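PDB 6B9R: hydroxyethylphosphonate dioxygenase from Streptomyces albus, which probably converts 2-hydroxyethylphosphonate to hydroxymethylphosphonate with an iron centre and dioxygen. Local coordinates for residues Glu144-Leu150 / Pro186-Ser191; Arg123-Met129 / Ala201-Thr207; Tyr163-Ser167 / Ala305-Ile309. All coordinates share one frame. Numbering follows the deposited sequence.

In the fold
Contact 1 and contact 2 are largely buried, while contact 3 is only partly so. Contact 1 (144-150 with 186-191) holds two of the iron ligands and is mostly loop; hydrogen bonds and metal coordination dominate, with Leu150 packed on Phe187 at one end. Contact 2 (123-129 with 201-207) is a regular antiparallel strand pair, and its Thr207 packs on His149 of contact 1. Contact 3 (163-167 with 305-309) brings together strands of two different sheets through side chains and water. Strand 161-167 of contact 3 lies beside strand 190-194 of contact 1 in a three-stranded sheet. Strand 307-310 is an edge of the seven-stranded sheet that contains the contact 2 pair. Contacts 2 and 3 do not touch.

Contact 1 (Glu144-Leu150 / Pro186-Ser191); sequences EWNKGHL and PFAPHS. With FE (Fe (III) ion), chain E; 2HE ((2-hydroxyethyl)phosphonic acid), chain F.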
loop_
_atom_site.group_PDB
_atom_site.type_symbol
_atom_site.label_atom_id
_atom_site.label_comp_id
_atom_site.label_asym_id
_atom_site.label_seq_id
_atom_site.Cartn_x
_atom_site.Cartn_y
_atom_site.Cartn_z
ATOM N N GLU A 144 -32.657 -14.577 0.903
ATOM C CA GLU A 144 -31.590 -15.368 0.304
ATOM C C GLU A 144 -30.290 -14.618 0.541
ATOM O O GLU A 144 -30.089 -13.529 0.000
ATOM C CB GLU A 144 -31.841 -15.608 -1.181
ATOM C CG GLU A 144 -33.032 -16.509 -1.446
ATOM C CD GLU A 144 -32.775 -17.976 -1.097
ATOM O OE1 GLU A 144 -31.615 -18.357 -0.839
ATOM O OE2 GLU A 144 -33.743 -18.757 -1.086
ATOM N N TRP A 145 -29.422 -15.202 1.359
ATOM C CA TRP A 145 -28.204 -14.556 1.809
ATOM C C TRP A 145 -27.087 -14.796 0.808
ATOM O O TRP A 145 -27.071 -15.807 0.105
ATOM C CB TRP A 145 -27.780 -15.112 3.165
ATOM C CG TRP A 145 -28.763 -14.882 4.253
ATOM C CD1 TRP A 145 -29.943 -15.523 4.448
ATOM C CD2 TRP A 145 -28.634 -13.937 5.308
ATOM N NE1 TRP A 145 -30.571 -15.029 5.571
ATOM C CE2 TRP A 145 -29.782 -14.051 6.115
ATOM C CE3 TRP A 145 -27.655 -12.997 5.649
ATOM C CZ2 TRP A 145 -29.974 -13.270 7.243
ATOM C CZ3 TRP A 145 -27.853 -12.216 6.769
ATOM C CH2 TRP A 145 -28.999 -12.359 7.549
ATOM N N ASN A 146 -26.143 -13.866 0.762
ATOM C CA ASN A 146 -24.907 -14.132 0.045
ATOM C C ASN A 146 -23.909 -14.779 1.003
ATOM O O ASN A 146 -24.199 -15.020 2.179
ATOM C CB ASN A 146 -24.361 -12.862 -0.624
ATOM C CG ASN A 146 -23.839 -11.815 0.369
ATOM O OD1 ASN A 146 -23.463 -12.122 1.501
ATOM N ND2 ASN A 146 -23.800 -10.563 -0.077
ATOM N N LYS A 147 -22.717 -15.067 0.494
ATOM C CA LYS A 147 -21.672 -15.704 1.277
ATOM C C LYS A 147 -20.695 -14.699 1.854
ATOM O O LYS A 147 -19.698 -15.099 2.467
ATOM C CB LYS A 147 -20.928 -16.720 0.409
ATOM C CG LYS A 147 -21.856 -17.703 -0.285
ATOM C CD LYS A 147 -21.076 -18.702 -1.137
ATOM C CE LYS A 147 -21.996 -19.623 -1.927
ATOM N NZ LYS A 147 -21.297 -20.148 -3.139
ATOM N N GLY A 148 -20.958 -13.408 1.670
ATOM C CA GLY A 148 -19.981 -12.391 1.984
ATOM C C GLY A 148 -18.961 -12.293 0.867
ATOM O O GLY A 148 -18.744 -13.256 0.125
ATOM N N HIS A 149 -18.335 -11.132 0.727
ATOM C CA HIS A 149 -17.393 -10.896 -0.353
ATOM C C HIS A 149 -16.245 -10.044 0.171
ATOM O O HIS A 149 -16.378 -9.331 1.175
ATOM C CB HIS A 149 -18.084 -10.234 -1.556
ATOM C CG HIS A 149 -18.924 -9.046 -1.198
ATOM N ND1 HIS A 149 -18.396 -7.900 -0.644
ATOM C CD2 HIS A 149 -20.255 -8.825 -1.323
ATOM C CE1 HIS A 149 -19.367 -7.027 -0.435
ATOM N NE2 HIS A 149 -20.502 -7.561 -0.848
ATOM N N LEU A 150 -15.106 -10.118 -0.534
ATOM C CA LEU A 150 -13.889 -9.487 -0.027
ATOM C C LEU A 150 -14.053 -7.978 0.113
ATOM O O LEU A 150 -13.573 -7.386 1.086
ATOM C CB LEU A 150 -12.694 -9.806 -0.932
ATOM C CG LEU A 150 -11.409 -9.053 -0.550
ATOM C CD1 LEU A 150 -11.017 -9.278 0.918
ATOM C CD2 LEU A 150 -10.254 -9.408 -1.477
ATOM N N PRO A 186 -15.179 -6.732 5.180
ATOM C CA PRO A 186 -15.028 -7.838 4.225
ATOM C C PRO A 186 -15.648 -9.138 4.730
ATOM O O PRO A 186 -15.586 -9.457 5.918
ATOM C CB PRO A 186 -13.505 -7.971 4.087
ATOM C CG PRO A 186 -12.976 -6.612 4.373
ATOM C CD PRO A 186 -13.896 -6.060 5.457
ATOM N N PHE A 187 -16.256 -9.881 3.799
ATOM C CA PHE A 187 -16.776 -11.235 4.001
ATOM C C PHE A 187 -17.906 -11.312 5.030
ATOM O O PHE A 187 -18.249 -12.404 5.502
ATOM C CB PHE A 187 -15.647 -12.204 4.368
ATOM C CG PHE A 187 -14.645 -12.379 3.276
ATOM C CD1 PHE A 187 -14.998 -13.022 2.098
ATOM C CD2 PHE A 187 -13.360 -11.887 3.412
ATOM C CE1 PHE A 187 -14.087 -13.185 1.079
ATOM C CE2 PHE A 187 -12.437 -12.055 2.396
ATOM C CZ PHE A 187 -12.808 -12.699 1.222
ATOM N N ALA A 188 -18.523 -10.191 5.368
ATOM C CA ALA A 188 -19.711 -10.227 6.213
ATOM C C ALA A 188 -20.931 -10.567 5.362
ATOM O O ALA A 188 -21.271 -9.799 4.459
ATOM C CB ALA A 188 -19.905 -8.888 6.913
ATOM N N PRO A 189 -21.604 -11.692 5.606
ATOM C CA PRO A 189 -22.744 -12.067 4.754
ATOM C C PRO A 189 -23.923 -11.138 4.976
ATOM O O PRO A 189 -24.167 -10.682 6.094
ATOM C CB PRO A 189 -23.076 -13.500 5.202
ATOM C CG PRO A 189 -21.863 -13.963 5.994
ATOM C CD PRO A 189 -21.297 -12.725 6.613
ATOM N N HIS A 190 -24.660 -10.851 3.903
ATOM C CA HIS A 190 -25.768 -9.910 4.020
ATOM C C HIS A 190 -26.789 -10.149 2.913
ATOM O O HIS A 190 -26.550 -10.906 1.965
ATOM C CB HIS A 190 -25.268 -8.458 4.014
ATOM C CG HIS A 190 -24.413 -8.106 2.837
ATOM N ND1 HIS A 190 -23.069 -8.403 2.773
ATOM C CD2 HIS A 190 -24.712 -7.470 1.679
ATOM C CE1 HIS A 190 -22.578 -7.970 1.625
ATOM N NE2 HIS A 190 -23.556 -7.397 0.945
ATOM N N SER A 191 -27.958 -9.518 3.075
ATOM C CA SER A 191 -29.027 -9.598 2.087
ATOM C C SER A 191 -29.893 -8.348 2.179
ATOM O O SER A 191 -29.804 -7.573 3.137
ATOM C CB SER A 191 -29.879 -10.856 2.281
ATOM O OG SER A 191 -30.728 -11.069 1.162
HETATM FE FE FE E . -22.677 -6.897 -0.973
HETATM O O3 2HE F . -23.668 -8.572 -2.482
HETATM P P 2HE F . -24.951 -9.036 -3.073
HETATM O O1 2HE F . -25.380 -10.451 -2.435
HETATM O O2 2HE F . -24.846 -9.175 -4.680
HETATM C CA 2HE F . -26.166 -7.771 -2.638
HETATM C CB 2HE F . -25.471 -6.418 -2.761
HETATM O O4 2HE F . -24.618 -6.157 -1.634
HETATM O O HOH W 1 -19.486 -9.120 2.432
HETATM O O HOH W 2 -22.423 -5.657 -3.192
#
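The two segments run nearly antiparallel, with end-to-end directions 165° apart. Gly148 and Pro189 come closest, CA to CA 3.9 Å. Asn146 N donates to His190 O (3.2 Å), and Phe187 N donates to His149 O (2.7 Å). A CB on Gly148 would clash with Phe187 O. Asn146 OD1 accepts from Gly148 N (2.8 Å), an Asx turn, and also from His190 N (3.0 Å). This loop and strand start form part of the iron site of a cupin-like beta-sandwich. His149 NE2 (2.3 Å) and His190 NE2 (2.2 Å) bind FE, and Gln153 is the third protein ligand. The substrate chelates FE through 2HE O3 and O4, and Asn146 ND2 hydrogen-bonds to 2HE O1 (2.8 Å). His190 ND1 donates to Ala188 O (2.8 Å), which probably helps to turn NE2 to the metal. Leu150 CA lies over the Phe187 ring, 3.8 Å from its centroid. Ser191 OG donates to Glu144 O (2.8 Å). The carbonyls of Lys147 and Gly148 accept hydrogen bonds from Arg441 of the second subunit.

Contact 2 (Arg123-Met129 / Ala201-Thr207); sequences RPEWISM and AYILALT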
loop_
_atom_site.group_PDB
_atom_site.type_symbol
_atom_site.label_atom_id
_atom_site.label_comp_id
_atom_site.label_asym_id
_atom_site.label_seq_id
_atom_site.Cartn_x
_atom_site.Cartn_y
_atom_site.Cartn_z
ATOM N N ARG A 123 -16.382 -0.755 -6.982
ATOM C CA ARG A 123 -17.300 -1.635 -7.711
ATOM C C ARG A 123 -18.712 -1.227 -7.309
ATOM O O ARG A 123 -19.353 -1.884 -6.474
ATOM C CB ARG A 123 -17.023 -3.109 -7.418
ATOM C CG ARG A 123 -15.666 -3.596 -7.981
ATOM C CD ARG A 123 -15.705 -3.700 -9.494
ATOM N NE ARG A 123 -14.442 -4.221 -10.050
ATOM C CZ ARG A 123 -13.389 -3.462 -10.333
ATOM N NH1 ARG A 123 -13.435 -2.162 -10.117
ATOM N NH2 ARG A 123 -12.292 -4.007 -10.845
ATOM N N PRO A 124 -19.227 -0.130 -7.878
ATOM C CA PRO A 124 -20.487 0.443 -7.386
ATOM C C PRO A 124 -21.681 0.010 -8.210
ATOM O O PRO A 124 -21.768 0.316 -9.405
ATOM C CB PRO A 124 -20.242 1.946 -7.515
ATOM C CG PRO A 124 -19.372 2.051 -8.764
ATOM C CD PRO A 124 -18.573 0.766 -8.842
ATOM N N GLU A 125 -22.624 -0.687 -7.585
ATOM C CA GLU A 125 -23.773 -1.223 -8.294
ATOM C C GLU A 125 -25.043 -0.591 -7.744
ATOM O O GLU A 125 -25.204 -0.463 -6.527
ATOM C CB GLU A 125 -23.844 -2.758 -8.174
ATOM C CG GLU A 125 -22.608 -3.486 -8.703
ATOM C CD GLU A 125 -22.613 -3.641 -10.214
ATOM O OE1 GLU A 125 -23.496 -4.350 -10.735
ATOM O OE2 GLU A 125 -21.731 -3.051 -10.878
ATOM N N TRP A 126 -25.900 -0.143 -8.656
ATOM C CA TRP A 126 -27.307 0.080 -8.373
ATOM C C TRP A 126 -27.979 -1.283 -8.314
ATOM O O TRP A 126 -27.764 -2.115 -9.200
ATOM C CB TRP A 126 -27.898 0.949 -9.485
ATOM C CG TRP A 126 -29.378 1.219 -9.456
ATOM C CD1 TRP A 126 -29.992 2.363 -9.026
ATOM C CD2 TRP A 126 -30.427 0.352 -9.924
ATOM N NE1 TRP A 126 -31.357 2.252 -9.180
ATOM C CE2 TRP A 126 -31.649 1.030 -9.727
ATOM C CE3 TRP A 126 -30.452 -0.938 -10.471
ATOM C CZ2 TRP A 126 -32.882 0.464 -10.062
ATOM C CZ3 TRP A 126 -31.680 -1.500 -10.812
ATOM C CH2 TRP A 126 -32.875 -0.796 -10.607
ATOM N N ILE A 127 -28.763 -1.545 -7.263
ATOM C CA ILE A 127 -29.373 -2.863 -7.107
ATOM C C ILE A 127 -30.792 -2.693 -6.580
ATOM O O ILE A 127 -30.991 -2.159 -5.485
ATOM C CB ILE A 127 -28.572 -3.789 -6.172
ATOM C CG1 ILE A 127 -27.089 -3.843 -6.584
ATOM C CG2 ILE A 127 -29.198 -5.184 -6.186
ATOM C CD1 ILE A 127 -26.211 -4.615 -5.632
ATOM N N SER A 128 -31.778 -3.153 -7.347
ATOM C CA SER A 128 -33.159 -3.091 -6.892
ATOM C C SER A 128 -33.518 -4.375 -6.162
ATOM O O SER A 128 -33.161 -5.473 -6.594
ATOM C CB SER A 128 -34.124 -2.867 -8.055
ATOM O OG SER A 128 -34.174 -4.004 -8.884
ATOM N N MET A 129 -34.235 -4.231 -5.052
ATOM C CA MET A 129 -34.724 -5.387 -4.319
ATOM C C MET A 129 -35.962 -5.927 -5.018
ATOM O O MET A 129 -36.976 -5.228 -5.121
ATOM C CB MET A 129 -35.036 -5.004 -2.875
ATOM C CG MET A 129 -33.817 -4.931 -1.968
ATOM S SD MET A 129 -32.716 -3.545 -2.341
ATOM C CE MET A 129 -31.368 -4.381 -3.187
ATOM N N ALA A 201 -37.698 0.410 -4.251
ATOM C CA ALA A 201 -36.876 -0.102 -3.155
ATOM C C ALA A 201 -35.566 -0.577 -3.759
ATOM O O ALA A 201 -35.541 -1.607 -4.439
ATOM C CB ALA A 201 -37.578 -1.236 -2.406
ATOM N N TYR A 202 -34.494 0.183 -3.543
ATOM C CA TYR A 202 -33.212 -0.168 -4.139
ATOM C C TYR A 202 -32.089 0.426 -3.302
ATOM O O TYR A 202 -32.322 1.178 -2.353
ATOM C CB TYR A 202 -33.136 0.287 -5.598
ATOM C CG TYR A 202 -33.245 1.781 -5.844
ATOM C CD1 TYR A 202 -34.483 2.387 -6.031
ATOM C CD2 TYR A 202 -32.110 2.575 -5.930
ATOM C CE1 TYR A 202 -34.587 3.744 -6.273
ATOM C CE2 TYR A 202 -32.207 3.938 -6.171
ATOM C CZ TYR A 202 -33.447 4.516 -6.340
ATOM O OH TYR A 202 -33.551 5.871 -6.588
ATOM N N ILE A 203 -30.855 0.044 -3.645
ATOM C CA ILE A 203 -29.673 0.530 -2.951
ATOM C C ILE A 203 -28.634 0.965 -3.974
ATOM O O ILE A 203 -28.620 0.515 -5.120
ATOM C CB ILE A 203 -29.060 -0.523 -2.002
ATOM C CG1 ILE A 203 -28.517 -1.729 -2.792
ATOM C CG2 ILE A 203 -30.065 -0.944 -0.918
ATOM C CD1 ILE A 203 -27.981 -2.836 -1.902
ATOM N N LEU A 204 -27.769 1.860 -3.538
ATOM C CA LEU A 204 -26.488 2.092 -4.195
ATOM C C LEU A 204 -25.477 1.353 -3.334
ATOM O O LEU A 204 -25.116 1.818 -2.250
ATOM C CB LEU A 204 -26.172 3.579 -4.326
ATOM C CG LEU A 204 -26.813 4.335 -5.507
ATOM C CD1 LEU A 204 -26.274 3.838 -6.848
ATOM C CD2 LEU A 204 -28.334 4.246 -5.495
ATOM N N ALA A 205 -25.077 0.169 -3.803
ATOM C CA ALA A 205 -24.109 -0.703 -3.129
ATOM C C ALA A 205 -22.727 -0.355 -3.665
ATOM O O ALA A 205 -22.311 -0.857 -4.714
ATOM C CB ALA A 205 -24.446 -2.174 -3.371
ATOM N N LEU A 206 -22.026 0.533 -2.960
ATOM C CA LEU A 206 -20.748 1.054 -3.415
ATOM C C LEU A 206 -19.637 0.263 -2.726
ATOM O O LEU A 206 -19.094 0.658 -1.690
ATOM C CB LEU A 206 -20.657 2.561 -3.122
ATOM C CG LEU A 206 -21.881 3.420 -3.505
ATOM C CD1 LEU A 206 -21.604 4.917 -3.309
ATOM C CD2 LEU A 206 -22.344 3.142 -4.933
ATOM N N THR A 207 -19.303 -0.886 -3.311
ATOM C CA THR A 207 -18.208 -1.670 -2.760
ATOM C C THR A 207 -16.866 -1.141 -3.267
ATOM O O THR A 207 -16.775 -0.519 -4.329
ATOM C CB THR A 207 -18.349 -3.162 -3.097
ATOM O OG1 THR A 207 -18.147 -3.369 -4.499
ATOM C CG2 THR A 207 -19.731 -3.694 -2.708
#
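Ile127, Ile203 and Ala205 form the apolar centre on one face of this antiparallel pair (axes at 170°). Ile127 CB lies 4.0 Å from Ile203 CG1, and Ile127 CD1 3.8 Å from Ala205 CB. Met129 CE adds to the patch, 3.9 Å from Ile203 CG1. The other face carries Pro124 against Leu206 (CB to CD2 3.5 Å) and Trp126 beside Tyr202. Trp126 NE1 sits over the Tyr202 ring, 3.4 Å from Tyr202 CD2. Two hydrogen-bonded pairs follow: Ile127 N to Ile203 O 3.0 Å, Ile203 N to Ile127 O 2.9 Å; Glu125 N to Ala205 O 2.9 Å, Ala205 N to Glu125 O 2.8 Å. Met129 N donates to Ala201 O (3.0 Å). At the polar end Arg123 N donates to Thr207 O (2.7 Å), and Thr207 OG1 to Arg123 O (2.7 Å). Glu125 leads away from strand 202-208 to a salt bridge with Arg99. The pair lies mid-sheet, among seven strands. Backbone bonds set the register, while apolar Ile127 touches 2HE in the substrate pocket.

Contact 3 (Tyr163-Ser167 / Ala305-Ile309); sequences YYFRS and ADVRI
Strand 163-167 faces strand 307-309, which follows turn residues Ala305 and Asp306 with positive phi (53° and 68°). The strands run roughly antiparallel, crossing at -146°, and their axes approach to 10.1 Å. The gap narrows toward one end: Tyr163 and Ile309 are 10.1 Å apart CA to CA, Ser167 and Ala305 only 5.2 Å. Tyr163 (chi1 t), Phe165 (p) and Ser167 (t) point across. The hollow between the two rings takes Val307 (chi1 m). Val307 CG1 meets the edge of the Tyr163 ring, 3.4 Å from Tyr163 OH. Val307 CG2 lies over the Phe165 face, 4.1 Å from the ring centroid, a CH-pi contact. Phe165 CE2 also reaches Ala305 CB at 3.9 Å, and Phe165 CE1 reaches Ile309 CD1 at 4.3 Å. At the narrow end Ser167 CB packs on Ala305 CA (3.7 Å), and Ser167 OG donates to Asp306 OD2 (2.9 Å). From Arg166 O, water 3 (2.9 Å) bridges to Ala305 O (3.0 Å) and water 4 (2.8 Å) to Asp306 OD2 (2.7 Å). This is face-to-face packing of two sheets, as in a beta-sandwich. Apolar shape fills the wide part; one hydroxyl and two waters bridge polar groups where the backbones converge.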
loop_
_atom_site.group_PDB
_atom_site.type_symbol
_atom_site.label_atom_id
_atom_site.label_comp_id
_atom_site.label_asym_id
_atom_site.label_seq_id
_atom_site.Cartn_x
_atom_site.Cartn_y
_atom_site.Cartn_z
ATOM N N TYR A 163 -32.420 -4.565 5.583
ATOM C CA TYR A 163 -31.011 -4.939 5.572
ATOM C C TYR A 163 -30.806 -6.120 6.515
ATOM O O TYR A 163 -31.152 -6.044 7.698
ATOM C CB TYR A 163 -30.129 -3.767 5.992
ATOM C CG TYR A 163 -28.651 -4.085 5.973
ATOM C CD1 TYR A 163 -28.055 -4.583 4.826
ATOM C CD2 TYR A 163 -27.855 -3.892 7.096
ATOM C CE1 TYR A 163 -26.709 -4.880 4.788
ATOM C CE2 TYR A 163 -26.493 -4.207 7.065
ATOM C CZ TYR A 163 -25.937 -4.688 5.911
ATOM O OH TYR A 163 -24.595 -4.989 5.872
ATOM N N TYR A 164 -30.257 -7.207 5.989
ATOM C CA TYR A 164 -29.980 -8.411 6.760
ATOM C C TYR A 164 -28.477 -8.613 6.844
ATOM O O TYR A 164 -27.766 -8.425 5.854
ATOM C CB TYR A 164 -30.630 -9.635 6.114
ATOM C CG TYR A 164 -32.111 -9.481 5.882
ATOM C CD1 TYR A 164 -32.592 -8.789 4.777
ATOM C CD2 TYR A 164 -33.029 -10.029 6.768
ATOM C CE1 TYR A 164 -33.949 -8.637 4.567
ATOM C CE2 TYR A 164 -34.387 -9.884 6.571
ATOM C CZ TYR A 164 -34.841 -9.194 5.466
ATOM O OH TYR A 164 -36.189 -9.051 5.263
ATOM N N PHE A 165 -27.985 -8.987 8.024
ATOM C CA PHE A 165 -26.546 -9.127 8.173
ATOM C C PHE A 165 -26.224 -10.173 9.229
ATOM O O PHE A 165 -26.978 -10.362 10.189
ATOM C CB PHE A 165 -25.877 -7.786 8.503
ATOM C CG PHE A 165 -26.465 -7.065 9.685
ATOM C CD1 PHE A 165 -27.601 -6.287 9.545
ATOM C CD2 PHE A 165 -25.844 -7.115 10.924
ATOM C CE1 PHE A 165 -28.125 -5.594 10.626
ATOM C CE2 PHE A 165 -26.353 -6.423 11.998
ATOM C CZ PHE A 165 -27.502 -5.664 11.852
ATOM N N ARG A 166 -25.087 -10.857 9.027
ATOM C CA ARG A 166 -24.677 -11.986 9.856
ATOM C C ARG A 166 -23.267 -11.776 10.387
ATOM O O ARG A 166 -22.404 -11.213 9.704
ATOM C CB ARG A 166 -24.728 -13.311 9.073
ATOM C CG ARG A 166 -26.056 -14.019 9.141
ATOM C CD ARG A 166 -26.089 -15.181 8.163
ATOM N NE ARG A 166 -27.395 -15.824 8.123
ATOM C CZ ARG A 166 -27.761 -16.699 7.194
ATOM N NH1 ARG A 166 -26.922 -17.029 6.215
ATOM N NH2 ARG A 166 -28.971 -17.237 7.237
ATOM N N SER A 167 -23.041 -12.246 11.610
ATOM C CA SER A 167 -21.743 -12.146 12.263
ATOM C C SER A 167 -21.756 -13.108 13.436
ATOM O O SER A 167 -22.734 -13.146 14.186
ATOM C CB SER A 167 -21.471 -10.710 12.736
ATOM O OG SER A 167 -20.250 -10.610 13.448
ATOM N N ALA A 305 -21.342 -6.245 15.046
ATOM C CA ALA A 305 -21.734 -7.285 14.096
ATOM C C ALA A 305 -21.223 -6.946 12.693
ATOM O O ALA A 305 -21.903 -7.160 11.688
ATOM C CB ALA A 305 -23.251 -7.504 14.105
ATOM N N ASP A 306 -20.018 -6.375 12.638
ATOM C CA ASP A 306 -19.236 -6.131 11.421
ATOM C C ASP A 306 -19.838 -5.084 10.488
ATOM O O ASP A 306 -19.396 -4.973 9.323
ATOM C CB ASP A 306 -18.995 -7.427 10.642
ATOM C CG ASP A 306 -18.245 -8.453 11.455
ATOM O OD1 ASP A 306 -17.372 -8.048 12.254
ATOM O OD2 ASP A 306 -18.545 -9.657 11.317
ATOM N N VAL A 307 -20.818 -4.304 10.954
ATOM C CA VAL A 307 -21.398 -3.204 10.188
ATOM C C VAL A 307 -21.495 -1.977 11.088
ATOM O O VAL A 307 -21.525 -2.080 12.316
ATOM C CB VAL A 307 -22.792 -3.556 9.612
ATOM C CG1 VAL A 307 -22.712 -4.770 8.711
ATOM C CG2 VAL A 307 -23.798 -3.802 10.736
ATOM N N ARG A 308 -21.542 -0.802 10.460
ATOM C CA ARG A 308 -21.841 0.451 11.156
ATOM C C ARG A 308 -22.997 1.129 10.429
ATOM O O ARG A 308 -22.847 1.587 9.293
ATOM C CB ARG A 308 -20.609 1.360 11.234
ATOM C CG ARG A 308 -20.849 2.823 11.686
ATOM C CD ARG A 308 -21.917 3.004 12.780
ATOM N NE ARG A 308 -21.747 2.110 13.913
ATOM C CZ ARG A 308 -22.717 1.807 14.769
ATOM N NH1 ARG A 308 -23.936 2.318 14.614
ATOM N NH2 ARG A 308 -22.472 0.982 15.767
ATOM N N ILE A 309 -24.142 1.209 11.090
ATOM C CA ILE A 309 -25.354 1.758 10.495
ATOM C C ILE A 309 -25.473 3.233 10.862
ATOM O O ILE A 309 -25.373 3.594 12.041
ATOM C CB ILE A 309 -26.591 0.981 10.973
ATOM C CG1 ILE A 309 -26.489 -0.485 10.539
ATOM C CG2 ILE A 309 -27.846 1.611 10.414
ATOM C CD1 ILE A 309 -27.497 -1.397 11.234
HETATM O O HOH W 3 -22.389 -8.443 8.992
HETATM O O HOH W 4 -19.601 -11.379 9.593
#